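Local coordinates for protein ComZ (Thermus thermophilus, PDB 6QVI) that is a competence-associated pilin with a pseudopilin-like domain and a beta-solenoid domain, and probably serves as a DNA receptor at the pilus tip during natural transformation, at residues 155-160 and 183-188; 175-180 and 218-223; 224-229 and 255-260; 231-236 and 261-266. All coordinates share one frame; numbering follows the deposited sequence.

Contact 1. Residues 155-160 and 183-188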
loop_
_atom_site.group_PDB
_atom_site.type_symbol
_atom_site.label_atom_id
_atom_site.label_comp_id
_atom_site.label_asym_id
_atom_site.label_seq_id
_atom_site.Cartn_x
_atom_site.Cartn_y
_atom_site.Cartn_z
ATOM N N THR A 155 -16.793 10.173 1.569
ATOM C CA THR A 155 -17.183 9.147 0.656
ATOM C C THR A 155 -15.808 8.676 0.260
ATOM O O THR A 155 -15.082 9.393 -0.362
ATOM C CB THR A 155 -18.031 9.631 -0.514
ATOM O OG1 THR A 155 -17.373 9.353 -1.742
ATOM C CG2 THR A 155 -18.280 11.055 -0.415
ATOM N N ILE A 156 -15.482 7.447 0.604
ATOM C CA ILE A 156 -14.141 6.889 0.446
ATOM C C ILE A 156 -14.239 5.751 -0.555
ATOM O O ILE A 156 -14.852 4.710 -0.266
ATOM C CB ILE A 156 -13.545 6.372 1.771
ATOM C CG1 ILE A 156 -13.418 7.452 2.838
ATOM C CG2 ILE A 156 -12.221 5.648 1.548
ATOM C CD1 ILE A 156 -14.423 7.261 3.967
ATOM N N ARG A 157 -13.614 5.915 -1.719
ATOM C CA ARG A 157 -13.615 4.827 -2.692
ATOM C C ARG A 157 -12.295 4.086 -2.493
ATOM O O ARG A 157 -11.250 4.439 -3.052
ATOM C CB ARG A 157 -13.834 5.387 -4.091
ATOM C CG ARG A 157 -14.823 6.509 -3.994
ATOM C CD ARG A 157 -15.515 6.852 -5.267
ATOM N NE ARG A 157 -16.496 5.825 -5.527
ATOM C CZ ARG A 157 -17.684 6.074 -6.047
ATOM N NH1 ARG A 157 -18.014 7.321 -6.352
ATOM N NH2 ARG A 157 -18.541 5.081 -6.256
ATOM N N GLY A 158 -12.354 3.048 -1.659
ATOM C CA GLY A 158 -11.183 2.294 -1.266
ATOM C C GLY A 158 -11.244 1.883 0.194
ATOM O O GLY A 158 -12.223 2.175 0.893
ATOM N N GLY A 159 -10.220 1.197 0.699
ATOM C CA GLY A 159 -10.282 0.733 2.063
ATOM C C GLY A 159 -10.001 1.839 3.038
ATOM O O GLY A 159 -9.502 2.904 2.665
ATOM N N VAL A 160 -10.318 1.588 4.292
ATOM C CA VAL A 160 -9.969 2.478 5.365
ATOM C C VAL A 160 -9.459 1.614 6.501
ATOM O O VAL A 160 -10.155 0.789 6.984
ATOM C CB VAL A 160 -11.070 3.434 5.850
ATOM C CG1 VAL A 160 -12.229 3.542 4.918
ATOM C CG2 VAL A 160 -11.528 3.099 7.229
ATOM N N TYR A 183 -16.872 2.750 -0.729
ATOM C CA TYR A 183 -17.173 1.988 -1.926
ATOM C C TYR A 183 -15.943 1.248 -2.423
ATOM O O TYR A 183 -14.801 1.592 -2.094
ATOM C CB TYR A 183 -17.719 2.921 -3.011
ATOM C CG TYR A 183 -18.972 3.669 -2.596
ATOM C CD1 TYR A 183 -19.805 3.156 -1.604
ATOM C CD2 TYR A 183 -19.308 4.905 -3.173
ATOM C CE1 TYR A 183 -20.959 3.820 -1.222
ATOM C CE2 TYR A 183 -20.463 5.592 -2.783
ATOM C CZ TYR A 183 -21.275 5.042 -1.805
ATOM O OH TYR A 183 -22.421 5.676 -1.396
ATOM N N ASN A 184 -16.192 0.261 -3.287
ATOM C CA ASN A 184 -15.119 -0.571 -3.816
ATOM C C ASN A 184 -15.013 -0.448 -5.324
ATOM O O ASN A 184 -14.527 -1.354 -6.009
ATOM C CB ASN A 184 -15.236 -2.025 -3.376
ATOM C CG ASN A 184 -14.035 -2.820 -3.804
ATOM O OD1 ASN A 184 -12.981 -2.759 -3.167
ATOM N ND2 ASN A 184 -14.181 -3.578 -4.892
ATOM N N ARG A 185 -15.478 0.669 -5.853
ATOM C CA ARG A 185 -15.176 1.011 -7.228
ATOM C C ARG A 185 -15.274 2.518 -7.385
ATOM O O ARG A 185 -15.789 3.227 -6.514
ATOM C CB ARG A 185 -16.120 0.259 -8.168
ATOM C CG ARG A 185 -17.563 0.318 -7.705
ATOM C CD ARG A 185 -18.542 0.469 -8.836
ATOM N NE ARG A 185 -18.694 1.879 -9.176
ATOM C CZ ARG A 185 -18.883 2.324 -10.410
ATOM N NH1 ARG A 185 -18.942 1.457 -11.419
ATOM N NH2 ARG A 185 -19.008 3.626 -10.634
ATOM N N TYR A 186 -14.748 2.995 -8.510
ATOM C CA TYR A 186 -14.770 4.403 -8.870
ATOM C C TYR A 186 -14.784 4.447 -10.390
ATOM O O TYR A 186 -14.411 3.483 -11.057
ATOM C CB TYR A 186 -13.590 5.211 -8.286
ATOM C CG TYR A 186 -12.234 4.890 -8.886
ATOM C CD1 TYR A 186 -11.259 4.248 -8.145
ATOM C CD2 TYR A 186 -11.926 5.236 -10.200
ATOM C CE1 TYR A 186 -10.017 3.944 -8.700
ATOM C CE2 TYR A 186 -10.710 4.925 -10.760
ATOM C CZ TYR A 186 -9.752 4.289 -10.012
ATOM O OH TYR A 186 -8.535 4.006 -10.597
ATOM N N ASP A 187 -15.225 5.567 -10.937
ATOM C CA ASP A 187 -14.973 5.840 -12.345
ATOM C C ASP A 187 -14.738 7.333 -12.517
ATOM O O ASP A 187 -15.569 8.134 -12.086
ATOM C CB ASP A 187 -16.132 5.293 -13.194
ATOM C CG ASP A 187 -16.112 5.797 -14.611
ATOM O OD1 ASP A 187 -15.662 5.040 -15.507
ATOM O OD2 ASP A 187 -16.525 6.961 -14.809
ATOM N N LEU A 188 -13.628 7.699 -13.176
ATOM C CA LEU A 188 -13.140 9.076 -13.156
ATOM C C LEU A 188 -13.818 9.961 -14.180
ATOM O O LEU A 188 -13.495 11.155 -14.251
ATOM C CB LEU A 188 -11.638 9.157 -13.433
#
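R157 turns one face of its guanidinium obliquely to the CD2 corner of the Y183 ring, CD2 standing 3.1 Å above the guanidinium plane toward its rim. The two planes are 59° apart, so the pair crosses instead of stacking flat. Over the opposite face lies CA of Y186, and CD of R157 packs against CB of Y186. The R157 chain leaves with CG beside the backbone N and bends at chi3 (75°), which carries NE to the R185 carbonyl: NE donates to O of R185 over 2.9 Å. That bond is bent, 132° at the hydrogen, and tilted out of the guanidinium plane.

Behind the side chains the strands pair in parallel: Y183 N donates to O of I156 and G158 N to O of Y183, both at 2.9 Å. An alanine in place of R157 would remove the NE donor and the group between Y183 and Y186, and would probably let 183-186 sit more loosely on strand 153-157.

Y183 OH bonds to Q226 and Y186 OH to the Y202 carbonyl. With R185 NE 4.3 Å from R157 NH2, two like charges sit close; the bonded carbonyl, and possibly E493, which R157 touches, may offset part of this.

Contact 2. Residues 175-180 and 218-223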
loop_
_atom_site.group_PDB
_atom_site.type_symbol
_atom_site.label_atom_id
_atom_site.label_comp_id
_atom_site.label_asym_id
_atom_site.label_seq_id
_atom_site.Cartn_x
_atom_site.Cartn_y
_atom_site.Cartn_z
ATOM N N GLU A 175 -17.897 6.059 14.651
ATOM C CA GLU A 175 -19.317 6.118 15.012
ATOM C C GLU A 175 -20.082 6.749 13.855
ATOM O O GLU A 175 -20.523 7.893 13.926
ATOM C CB GLU A 175 -19.554 6.896 16.333
ATOM C CG GLU A 175 -18.838 6.353 17.564
ATOM C CD GLU A 175 -19.650 6.506 18.861
ATOM O OE1 GLU A 175 -20.895 6.358 18.827
ATOM O OE2 GLU A 175 -19.034 6.779 19.919
ATOM N N ALA A 176 -20.172 6.019 12.753
ATOM C CA ALA A 176 -20.796 6.541 11.545
ATOM C C ALA A 176 -22.276 6.195 11.596
ATOM O O ALA A 176 -22.642 5.022 11.744
ATOM C CB ALA A 176 -20.150 5.972 10.287
ATOM N N ASN A 177 -23.125 7.215 11.477
ATOM C CA ASN A 177 -24.575 7.050 11.541
ATOM C C ASN A 177 -25.193 7.871 10.406
ATOM O O ASN A 177 -25.976 8.786 10.620
ATOM C CB ASN A 177 -25.090 7.514 12.904
ATOM C CG ASN A 177 -24.391 6.815 14.071
ATOM O OD1 ASN A 177 -24.158 5.606 14.044
ATOM N ND2 ASN A 177 -24.021 7.600 15.096
ATOM N N GLY A 178 -24.858 7.518 9.174
ATOM C CA GLY A 178 -24.968 8.416 8.053
ATOM C C GLY A 178 -23.603 8.974 7.700
ATOM O O GLY A 178 -22.568 8.473 8.138
ATOM N N ASN A 179 -23.607 10.025 6.885
ATOM C CA ASN A 179 -22.457 10.915 6.662
ATOM C C ASN A 179 -21.159 10.158 6.316
ATOM O O ASN A 179 -20.061 10.699 6.479
ATOM C CB ASN A 179 -22.232 11.835 7.879
ATOM C CG ASN A 179 -22.245 11.074 9.223
ATOM O OD1 ASN A 179 -23.296 10.912 9.866
ATOM N ND2 ASN A 179 -21.062 10.635 9.661
ATOM N N PHE A 180 -21.251 8.924 5.820
ATOM C CA PHE A 180 -20.069 8.095 5.590
ATOM C C PHE A 180 -20.430 7.008 4.586
ATOM O O PHE A 180 -21.379 6.248 4.801
ATOM C CB PHE A 180 -19.608 7.489 6.922
ATOM C CG PHE A 180 -18.381 6.624 6.840
ATOM C CD1 PHE A 180 -18.420 5.336 6.328
ATOM C CD2 PHE A 180 -17.178 7.093 7.340
ATOM C CE1 PHE A 180 -17.253 4.544 6.293
ATOM C CE2 PHE A 180 -16.039 6.323 7.308
ATOM C CZ PHE A 180 -16.079 5.034 6.786
ATOM N N LYS A 218 -13.739 -0.786 18.695
ATOM C CA LYS A 218 -15.031 -1.129 18.121
ATOM C C LYS A 218 -15.448 -0.072 17.092
ATOM O O LYS A 218 -14.758 0.925 16.887
ATOM C CB LYS A 218 -16.075 -1.279 19.225
ATOM C CG LYS A 218 -15.650 -2.197 20.354
ATOM C CD LYS A 218 -16.441 -1.906 21.597
ATOM C CE LYS A 218 -17.756 -2.605 21.512
ATOM N NZ LYS A 218 -17.529 -4.066 21.755
ATOM N N ILE A 219 -16.553 -0.335 16.396
ATOM C CA ILE A 219 -17.146 0.591 15.440
ATOM C C ILE A 219 -18.650 0.443 15.511
ATOM O O ILE A 219 -19.179 -0.640 15.794
ATOM C CB ILE A 219 -16.692 0.379 13.981
ATOM C CG1 ILE A 219 -17.265 -0.918 13.409
ATOM C CG2 ILE A 219 -15.180 0.404 13.851
ATOM C CD1 ILE A 219 -17.428 -0.882 11.924
ATOM N N SER A 220 -19.344 1.555 15.276
ATOM C CA SER A 220 -20.801 1.591 15.249
ATOM C C SER A 220 -21.232 2.059 13.871
ATOM O O SER A 220 -20.586 2.916 13.267
ATOM C CB SER A 220 -21.375 2.516 16.337
ATOM O OG SER A 220 -22.742 2.235 16.605
ATOM N N VAL A 221 -22.316 1.492 13.362
ATOM C CA VAL A 221 -22.784 1.826 12.029
ATOM C C VAL A 221 -24.292 2.058 12.097
ATOM O O VAL A 221 -25.063 1.127 12.384
ATOM C CB VAL A 221 -22.420 0.735 11.014
ATOM C CG1 VAL A 221 -23.305 0.829 9.793
ATOM C CG2 VAL A 221 -20.967 0.867 10.628
ATOM N N GLY A 222 -24.709 3.306 11.850
ATOM C CA GLY A 222 -26.103 3.693 11.883
ATOM C C GLY A 222 -26.694 3.844 10.490
ATOM O O GLY A 222 -26.057 3.552 9.473
ATOM N N GLY A 223 -27.936 4.329 10.455
ATOM C CA GLY A 223 -28.682 4.340 9.211
ATOM C C GLY A 223 -28.059 5.238 8.160
ATOM O O GLY A 223 -27.493 6.297 8.463
#
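Main-chain hydrogen bonds carry this contact. Residues 175-176 and 220-221 pair in parallel, with E175 level with S220 and A176 level with V221. A176 uses both of its backbone polar groups: its N donates to O of S220 over 3.2 Å, and its O receives N of G222 over 2.7 Å. The second bond is the better made, nearly straight at 161° and lying in the plane of the A176 carbonyl. The first is bent, 137° at the hydrogen, and its donor stands above the S220 carbonyl plane. The same A176 oxygen also takes a CA-H...O contact from V221, whose CA is 3.2 Å away.

Side chains add little across the gap. E175 and S220 point to one face of the sheet, A176 and V221 to the other, which is the buried one. There A176 rests on T225 and V221 on V260. Just past the paired residues N177 leans over G222, its CB 4.1 Å from CA of G222.

Glycines shape the way out of the strands. G178 has backbone angles at which a CB would jam against the preceding carbonyl, and its N is bonded by the side chain of T225. At G222 a CB would point toward 175-180. Here the two backbones run close, N177 CA lying 3.7 Å from G222 CA.

Short parallel strands 172-176, 218-221 and 246-247, side by side in that order, are typical of a beta-solenoid, here the beta-solenoid domain of this pilin.

Contact 3. Residues 224-229 and 255-260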
loop_
_atom_site.group_PDB
_atom_site.type_symbol
_atom_site.label_atom_id
_atom_site.label_comp_id
_atom_site.label_asym_id
_atom_site.label_seq_id
_atom_site.Cartn_x
_atom_site.Cartn_y
_atom_site.Cartn_z
ATOM N N SER A 224 -28.191 4.801 6.902
ATOM C CA SER A 224 -27.757 5.428 5.640
ATOM C C SER A 224 -26.240 5.393 5.447
ATOM O O SER A 224 -25.751 5.743 4.364
ATOM C CB SER A 224 -28.260 6.876 5.482
ATOM O OG SER A 224 -27.538 7.770 6.307
ATOM N N THR A 225 -25.491 4.889 6.414
ATOM C CA THR A 225 -24.077 4.616 6.226
ATOM C C THR A 225 -23.952 3.479 5.216
ATOM O O THR A 225 -24.859 2.653 5.065
ATOM C CB THR A 225 -23.447 4.240 7.566
ATOM O OG1 THR A 225 -23.379 5.407 8.385
ATOM C CG2 THR A 225 -22.034 3.675 7.408
ATOM N N GLN A 226 -22.858 3.453 4.469
ATOM C CA GLN A 226 -22.785 2.474 3.392
ATOM C C GLN A 226 -21.342 1.975 3.302
ATOM O O GLN A 226 -20.443 2.658 2.798
ATOM C CB GLN A 226 -23.294 3.117 2.109
ATOM C CG GLN A 226 -23.624 2.204 0.973
ATOM C CD GLN A 226 -24.232 2.980 -0.182
ATOM O OE1 GLN A 226 -24.482 4.190 -0.065
ATOM N NE2 GLN A 226 -24.576 2.276 -1.259
ATOM N N ILE A 227 -21.122 0.782 3.834
ATOM C CA ILE A 227 -19.844 0.099 3.723
ATOM C C ILE A 227 -20.080 -0.914 2.614
ATOM O O ILE A 227 -20.650 -1.978 2.827
ATOM C CB ILE A 227 -19.414 -0.537 5.040
ATOM C CG1 ILE A 227 -19.117 0.565 6.067
ATOM C CG2 ILE A 227 -18.192 -1.378 4.827
ATOM C CD1 ILE A 227 -19.038 0.077 7.498
ATOM N N GLY A 228 -19.710 -0.539 1.399
ATOM C CA GLY A 228 -19.954 -1.369 0.248
ATOM C C GLY A 228 -21.372 -1.171 -0.243
ATOM O O GLY A 228 -22.233 -0.594 0.430
ATOM N N GLU A 229 -21.626 -1.688 -1.437
ATOM C CA GLU A 229 -22.928 -1.648 -2.065
ATOM C C GLU A 229 -23.420 -3.070 -2.283
ATOM O O GLU A 229 -22.604 -3.983 -2.434
ATOM C CB GLU A 229 -22.882 -0.910 -3.407
ATOM C CG GLU A 229 -22.848 0.601 -3.283
ATOM C CD GLU A 229 -22.531 1.292 -4.594
ATOM O OE1 GLU A 229 -21.584 0.850 -5.280
ATOM O OE2 GLU A 229 -23.253 2.254 -4.952
ATOM N N ARG A 255 -29.041 -3.577 2.231
ATOM C CA ARG A 255 -29.942 -2.957 1.274
ATOM C C ARG A 255 -29.266 -1.714 0.693
ATOM O O ARG A 255 -28.242 -1.240 1.191
ATOM C CB ARG A 255 -31.295 -2.642 1.931
ATOM C CG ARG A 255 -31.452 -1.221 2.465
ATOM C CD ARG A 255 -32.696 -1.111 3.316
ATOM N NE ARG A 255 -32.865 -2.296 4.144
ATOM C CZ ARG A 255 -33.762 -2.403 5.116
ATOM N NH1 ARG A 255 -34.587 -1.402 5.384
ATOM N NH2 ARG A 255 -33.834 -3.520 5.824
ATOM N N ASN A 256 -29.835 -1.201 -0.391
ATOM C CA ASN A 256 -29.136 -0.202 -1.193
ATOM C C ASN A 256 -29.105 1.161 -0.504
ATOM O O ASN A 256 -30.156 1.694 -0.117
ATOM C CB ASN A 256 -29.780 -0.101 -2.567
ATOM C CG ASN A 256 -28.765 -0.212 -3.671
ATOM O OD1 ASN A 256 -27.761 0.505 -3.668
ATOM N ND2 ASN A 256 -28.998 -1.128 -4.609
ATOM N N ASN A 257 -27.900 1.721 -0.356
ATOM C CA ASN A 257 -27.729 2.991 0.312
ATOM C C ASN A 257 -27.992 2.793 1.826
ATOM O O ASN A 257 -28.526 3.645 2.530
ATOM C CB ASN A 257 -28.595 4.064 -0.381
ATOM C CG ASN A 257 -28.883 5.329 0.435
ATOM O OD1 ASN A 257 -29.957 5.409 1.037
ATOM N ND2 ASN A 257 -27.921 6.263 0.528
ATOM N N LYS A 258 -27.589 1.621 2.332
ATOM C CA LYS A 258 -27.634 1.389 3.776
ATOM C C LYS A 258 -26.795 0.167 4.131
ATOM O O LYS A 258 -26.483 -0.677 3.279
ATOM C CB LYS A 258 -29.069 1.201 4.289
ATOM C CG LYS A 258 -29.220 1.596 5.748
ATOM C CD LYS A 258 -30.572 1.175 6.287
ATOM C CE LYS A 258 -31.173 2.235 7.217
ATOM N NZ LYS A 258 -30.777 2.051 8.655
ATOM N N GLY A 259 -26.391 0.109 5.405
ATOM C CA GLY A 259 -25.917 -1.139 6.000
ATOM C C GLY A 259 -24.504 -1.506 5.610
ATOM O O GLY A 259 -23.822 -0.805 4.851
ATOM N N VAL A 260 -24.058 -2.650 6.121
ATOM C CA VAL A 260 -22.731 -3.136 5.794
ATOM C C VAL A 260 -22.899 -4.295 4.808
ATOM O O VAL A 260 -23.540 -5.313 5.105
ATOM C CB VAL A 260 -21.906 -3.480 7.052
ATOM C CG1 VAL A 260 -21.784 -2.260 7.934
ATOM C CG2 VAL A 260 -22.493 -4.599 7.882
#
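Backbone bonding across the contact rests on I227, whose N donates to O of G259 over 3.3 Å, straight at 163° and in the plane of the carbonyl. A CA-H...O contact supports it one step back, CA of K258 lying 3.3 Å from O of T225. The segment 255-260 enters through a type II beta turn from R255 to K258, closed by a weak bond from K258 N to the R255 carbonyl.

Apolar packing comes next. I227 and V260 lie side by side and point the same way, CD1 of I227 meeting CG1 of V260 at 3.6 Å. Both also touch V221, so the pair belongs to the interior.

The polar side chains meet by van der Waals contact. Q226, with CG anti to the backbone N and the chain extended, brings its amide up to the turn, where CD is 3.5 Å from CA of N257. The two amides stand at 88° to each other, and OE1 of Q226 bonds instead to the hydroxyl of Y183. K258 runs its CG past the backbone N of S224, 3.6 Å away, and its amine has a weak bond to N250.

Strand 226-227 has a neighbour along each edge: it pairs in parallel with strand 180-187 through bonds to F180 and L182, while the loop leading from strand 246-247 to strand 265-266 joins it along the other.

Contact 4. Residues 231-236 and 261-266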
loop_
_atom_site.group_PDB
_atom_site.type_symbol
_atom_site.label_atom_id
_atom_site.label_comp_id
_atom_site.label_asym_id
_atom_site.label_seq_id
_atom_site.Cartn_x
_atom_site.Cartn_y
_atom_site.Cartn_z
ATOM N N ASN A 231 -24.426 -4.508 -4.857
ATOM C CA ASN A 231 -23.789 -4.952 -6.094
ATOM C C ASN A 231 -22.301 -5.217 -5.876
ATOM O O ASN A 231 -21.860 -6.369 -5.836
ATOM C CB ASN A 231 -24.031 -3.887 -7.185
ATOM C CG ASN A 231 -23.323 -4.183 -8.514
ATOM O OD1 ASN A 231 -22.199 -4.692 -8.554
ATOM N ND2 ASN A 231 -23.986 -3.825 -9.616
ATOM N N ASN A 232 -21.516 -4.164 -5.750
ATOM C CA ASN A 232 -20.075 -4.280 -5.562
ATOM C C ASN A 232 -19.747 -3.901 -4.122
ATOM O O ASN A 232 -19.798 -2.717 -3.765
ATOM C CB ASN A 232 -19.352 -3.394 -6.573
ATOM C CG ASN A 232 -17.868 -3.593 -6.549
ATOM O OD1 ASN A 232 -17.350 -4.373 -5.747
ATOM N ND2 ASN A 232 -17.173 -2.954 -7.485
ATOM N N LYS A 233 -19.403 -4.885 -3.295
ATOM C CA LYS A 233 -19.246 -4.584 -1.882
ATOM C C LYS A 233 -17.897 -5.036 -1.337
ATOM O O LYS A 233 -17.170 -5.842 -1.923
ATOM C CB LYS A 233 -20.346 -5.206 -1.035
ATOM C CG LYS A 233 -20.173 -6.676 -0.721
ATOM C CD LYS A 233 -21.520 -7.211 -0.224
ATOM C CE LYS A 233 -21.525 -8.669 0.180
ATOM N NZ LYS A 233 -21.054 -9.624 -0.860
ATOM N N VAL A 234 -17.630 -4.551 -0.129
ATOM C CA VAL A 234 -16.300 -4.562 0.414
ATOM C C VAL A 234 -15.879 -5.979 0.741
ATOM O O VAL A 234 -16.697 -6.847 1.091
ATOM C CB VAL A 234 -16.250 -3.615 1.623
ATOM C CG1 VAL A 234 -16.904 -4.243 2.871
ATOM C CG2 VAL A 234 -14.874 -3.180 1.883
ATOM N N LYS A 235 -14.589 -6.212 0.596
ATOM C CA LYS A 235 -14.020 -7.554 0.757
ATOM C C LYS A 235 -13.608 -7.799 2.204
ATOM O O LYS A 235 -12.484 -8.177 2.495
ATOM C CB LYS A 235 -12.812 -7.716 -0.175
ATOM C CG LYS A 235 -13.132 -7.938 -1.632
ATOM C CD LYS A 235 -11.943 -8.531 -2.384
ATOM C CE LYS A 235 -10.918 -8.981 -1.390
ATOM N NZ LYS A 235 -9.976 -9.865 -2.148
ATOM N N GLY A 236 -14.553 -7.643 3.127
ATOM C CA GLY A 236 -14.235 -7.909 4.518
ATOM C C GLY A 236 -14.289 -6.705 5.452
ATOM O O GLY A 236 -13.975 -5.574 5.081
ATOM N N CYS A 261 -22.427 -4.082 3.579
ATOM C CA CYS A 261 -22.370 -5.094 2.534
ATOM C C CYS A 261 -20.970 -5.693 2.554
ATOM O O CYS A 261 -20.011 -5.099 2.050
ATOM C CB CYS A 261 -22.706 -4.463 1.193
ATOM S SG CYS A 261 -24.405 -3.994 1.086
ATOM N N THR A 262 -20.846 -6.874 3.146
ATOM C CA THR A 262 -19.519 -7.423 3.308
ATOM C C THR A 262 -19.560 -8.903 2.984
ATOM O O THR A 262 -20.570 -9.580 3.173
ATOM C CB THR A 262 -18.934 -7.171 4.721
ATOM O OG1 THR A 262 -17.570 -7.630 4.771
ATOM C CG2 THR A 262 -19.755 -7.862 5.831
ATOM N N GLU A 263 -18.429 -9.377 2.483
ATOM C CA GLU A 263 -18.194 -10.791 2.278
ATOM C C GLU A 263 -17.825 -11.463 3.587
ATOM O O GLU A 263 -18.410 -12.481 3.964
ATOM C CB GLU A 263 -17.059 -10.958 1.278
ATOM C CG GLU A 263 -17.364 -10.432 -0.111
ATOM C CD GLU A 263 -16.221 -10.690 -1.085
ATOM O OE1 GLU A 263 -16.432 -10.530 -2.308
ATOM O OE2 GLU A 263 -15.114 -11.056 -0.624
ATOM N N ALA A 264 -16.850 -10.909 4.292
ATOM C CA ALA A 264 -16.400 -11.457 5.554
ATOM C C ALA A 264 -16.534 -10.408 6.647
ATOM O O ALA A 264 -16.400 -9.206 6.399
ATOM C CB ALA A 264 -14.945 -11.929 5.454
ATOM N N MET A 265 -16.740 -10.879 7.871
ATOM C CA MET A 265 -16.943 -9.974 8.995
ATOM C C MET A 265 -16.484 -10.668 10.274
ATOM O O MET A 265 -17.195 -11.529 10.796
ATOM C CB MET A 265 -18.400 -9.570 9.093
ATOM C CG MET A 265 -18.678 -8.835 10.362
ATOM S SD MET A 265 -20.113 -7.760 10.363
ATOM C CE MET A 265 -20.909 -8.423 11.847
ATOM N N GLY A 266 -15.274 -10.342 10.732
ATOM C CA GLY A 266 -14.826 -10.770 12.045
ATOM C C GLY A 266 -13.938 -9.774 12.773
ATOM O O GLY A 266 -14.041 -8.563 12.554
#
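K233 drapes over the backbone of C261 and T262. Its CG sits in the crowded position between backbone N and carbonyl carbon (chi1 80°), which puts CB beside O of C261. The chain then runs on extended, with CD 3.3 Å from CB of C261, before bending at chi4 so that NZ ends 3.9 Å from CG of E263. K235 and E263 lie side by side, pointing the same way, and CG of K235 meets OE2 of E263. The charges stay apart, K233 NZ 4.9 Å from E263 OE1, so any attraction is long-range. V234 and T262 also lie side by side, T262 OG1 donating to O of A264 (2.6 Å).

An alanine in place of K233 would remove the methylenes beyond CB that lie on C261 and T262 and would probably loosen this edge.

Two weak hydrogen bonds join the backbones, V234 N to O of C261 and E263 N to O of V234. Beyond the inverse gamma turn at K235, G236 CA makes a CA-H...O contact with A264 O. A disulfide ties C261 to C254. Roughly aligned segments laid one over the next, leading into parallel strands 237-239 and 265-266, are what successive coils of a beta-solenoid look like.

How the contacts relate
The four contacts cluster on one flank of the molecule and form one continuous patch of the solenoid. Contacts 2 and 3 are the nearest pair, centres about 10 Å apart, joined by T225 OG1 with G178 N and by F180 O with Q226 N. Contacts 3 and 4, centres about 11 Å apart, interlock along the chain and meet where C261 N reaches O of I227. The centre of contact 1 is about 13 Å from those of contacts 3 and 4: Y183 OH reaches Q226 of contact 3, and R185 packs on N232 of contact 4. It touches contact 2 through I156 on F180. Contacts 2 and 4 do not touch, their nearest atoms being about 8 Å apart.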